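Local coordinates for Wss1p (Saccharomyces cerevisiae FostersO, PDB 5XBN), which cleaves DNA-binding proteins as a zinc metalloendopeptidase and takes part in the repair of toxic DNA-protein cross-links, at residues N68-Y73 against G87-L92. Sequence-based numbering, arbitrary orientation.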
loop_
_atom_site.group_PDB
_atom_site.type_symbol
_atom_site.label_atom_id
_atom_site.label_comp_id
_atom_site.label_asym_id
_atom_site.label_seq_id
_atom_site.Cartn_x
_atom_site.Cartn_y
_atom_site.Cartn_z
ATOM N N ASN A 68 8.190 0.493 -7.508
ATOM C CA ASN A 68 7.167 1.528 -7.671
ATOM C C ASN A 68 5.935 1.258 -6.831
ATOM O O ASN A 68 5.385 0.161 -6.898
ATOM C CB ASN A 68 6.712 1.629 -9.132
ATOM C CG ASN A 68 7.824 2.057 -10.058
ATOM O OD1 ASN A 68 8.250 3.205 -10.029
ATOM N ND2 ASN A 68 8.291 1.136 -10.892
ATOM N N LEU A 69 5.494 2.259 -6.076
ATOM C CA LEU A 69 4.202 2.201 -5.392
ATOM C C LEU A 69 3.332 3.291 -5.987
ATOM O O LEU A 69 3.634 4.464 -5.832
ATOM C CB LEU A 69 4.359 2.414 -3.881
ATOM C CG LEU A 69 3.042 2.519 -3.103
ATOM C CD1 LEU A 69 2.235 1.254 -3.259
ATOM C CD2 LEU A 69 3.321 2.827 -1.630
ATOM N N VAL A 70 2.251 2.918 -6.660
ATOM C CA VAL A 70 1.507 3.903 -7.429
ATOM C C VAL A 70 0.001 3.787 -7.216
ATOM O O VAL A 70 -0.509 2.738 -6.822
ATOM C CB VAL A 70 1.823 3.774 -8.947
ATOM C CG1 VAL A 70 3.327 3.954 -9.231
ATOM C CG2 VAL A 70 1.356 2.449 -9.469
ATOM N N GLU A 71 -0.707 4.886 -7.476
ATOM C CA GLU A 71 -2.168 4.906 -7.438
ATOM C C GLU A 71 -2.747 4.384 -8.749
ATOM O O GLU A 71 -2.199 4.662 -9.815
ATOM C CB GLU A 71 -2.672 6.327 -7.210
ATOM C CG GLU A 71 -4.187 6.441 -7.266
ATOM C CD GLU A 71 -4.668 7.867 -7.155
ATOM O OE1 GLU A 71 -3.863 8.796 -7.373
ATOM O OE2 GLU A 71 -5.863 8.043 -6.845
ATOM N N PHE A 72 -3.849 3.643 -8.688
ATOM C CA PHE A 72 -4.631 3.393 -9.901
ATOM C C PHE A 72 -6.102 3.500 -9.520
ATOM O O PHE A 72 -6.421 3.699 -8.346
ATOM C CB PHE A 72 -4.203 2.059 -10.589
ATOM C CG PHE A 72 -4.661 0.774 -9.916
ATOM C CD1 PHE A 72 -4.835 -0.393 -10.664
ATOM C CD2 PHE A 72 -4.962 0.734 -8.571
ATOM C CE1 PHE A 72 -5.230 -1.589 -10.050
ATOM C CE2 PHE A 72 -5.386 -0.441 -7.964
ATOM C CZ PHE A 72 -5.511 -1.600 -8.699
ATOM N N TYR A 73 -6.979 3.496 -10.516
ATOM C CA TYR A 73 -8.401 3.715 -10.291
ATOM C C TYR A 73 -9.164 2.941 -11.356
ATOM O O TYR A 73 -9.717 3.531 -12.282
ATOM C CB TYR A 73 -8.734 5.216 -10.347
ATOM C CG TYR A 73 -10.105 5.568 -9.835
ATOM C CD1 TYR A 73 -10.408 5.485 -8.485
ATOM C CD2 TYR A 73 -11.099 6.001 -10.709
ATOM C CE1 TYR A 73 -11.673 5.803 -8.014
ATOM C CE2 TYR A 73 -12.367 6.323 -10.245
ATOM C CZ TYR A 73 -12.646 6.221 -8.899
ATOM O OH TYR A 73 -13.904 6.543 -8.436
ATOM N N GLY A 87 6.563 -7.247 -6.424
ATOM C CA GLY A 87 7.024 -6.012 -5.829
ATOM C C GLY A 87 7.647 -5.015 -6.777
ATOM O O GLY A 87 7.973 -3.914 -6.365
ATOM N N SER A 88 7.823 -5.375 -8.047
ATOM C CA SER A 88 8.316 -4.385 -8.995
ATOM C C SER A 88 7.373 -3.186 -9.017
ATOM O O SER A 88 7.797 -2.026 -9.022
ATOM C CB SER A 88 8.441 -4.967 -10.394
ATOM O OG SER A 88 9.074 -4.012 -11.220
ATOM N N LYS A 89 6.085 -3.479 -9.022
ATOM C CA LYS A 89 5.085 -2.417 -8.950
ATOM C C LYS A 89 3.926 -2.868 -8.083
ATOM O O LYS A 89 3.373 -3.951 -8.283
ATOM C CB LYS A 89 4.593 -2.036 -10.354
ATOM C CG LYS A 89 3.667 -0.813 -10.370
ATOM C CD LYS A 89 3.103 -0.535 -11.764
ATOM C CE LYS A 89 4.166 -0.097 -12.742
ATOM N NZ LYS A 89 3.590 0.096 -14.115
ATOM N N ILE A 90 3.577 -2.051 -7.092
ATOM C CA ILE A 90 2.343 -2.276 -6.365
ATOM C C ILE A 90 1.429 -1.121 -6.678
ATOM O O ILE A 90 1.846 0.030 -6.584
ATOM C CB ILE A 90 2.567 -2.396 -4.849
ATOM C CG1 ILE A 90 3.163 -3.768 -4.545
ATOM C CG2 ILE A 90 1.237 -2.273 -4.104
ATOM C CD1 ILE A 90 3.506 -3.960 -3.081
HETATM N N MSE A 91 0.215 -1.440 -7.126
HETATM C CA MSE A 91 -0.800 -0.426 -7.393
HETATM C C MSE A 91 -1.834 -0.434 -6.278
HETATM O O MSE A 91 -2.250 -1.491 -5.818
HETATM C CB MSE A 91 -1.450 -0.661 -8.766
HETATM C CG MSE A 91 -0.434 -0.517 -9.880
HETATM SE SE MSE A 91 -0.949 -0.927 -11.734
HETATM C CE MSE A 91 -1.000 -2.839 -11.595
ATOM N N LEU A 92 -2.221 0.755 -5.827
ATOM C CA LEU A 92 -3.232 0.902 -4.784
ATOM C C LEU A 92 -4.344 1.818 -5.245
ATOM O O LEU A 92 -4.074 2.900 -5.747
ATOM C CB LEU A 92 -2.627 1.492 -3.506
ATOM C CG LEU A 92 -1.561 0.739 -2.700
ATOM C CD1 LEU A 92 -1.130 1.613 -1.506
ATOM C CD2 LEU A 92 -2.108 -0.593 -2.241
#
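Asn68 to Phe72 runs parallel to Lys89 to Leu92, the short strand axes 4.5 Å apart at closest approach and 32° from alignment, with five backbone hydrogen bonds between Asn68 N–Ser88 O at one end and Phe72 N–Leu92 O at the other. The three middle bonds are a little straighter than the two at the ends; in the last, Phe72 N stands above the carbonyl plane of Leu92 at 3.0 Å from its O. On the face of Leu69, Ile90 and Leu92, CG of Leu69 is anti to the backbone N (chi1 174°), and from there CD1 lies 3.8 Å from both Ile90 CG2 and Leu92 CD1. The other face carries Val70 and Met91, a selenomethionine, side by side and pointing the same way, with Val70 CG2 pressed tightly to Met91 CG at 3.5 Å. The Phe72 side chain turns toward the partner strand, over Met91, its CG held between backbone N and carbonyl carbon (chi1 74°). Its ring lies with one face over Met91 CB, a CH-pi contact 3.7 Å from CB to the ring centroid, while SE approaches obliquely, 4.8 Å from that centroid, as a Met-aromatic contact. An alanine in place of Phe72 would probably leave Met91 CB without its aromatic cover and SE freer to turn. Beyond the pair, Leu69 packs on Met113, Leu92 on Thr112, and Ile90 on Leu117 and Glu116, probably the active-site residue. These are the two central, parallel strands of the mixed sheet in this zincin-type protease, backing the helix that bears the HExxH zinc-binding motif.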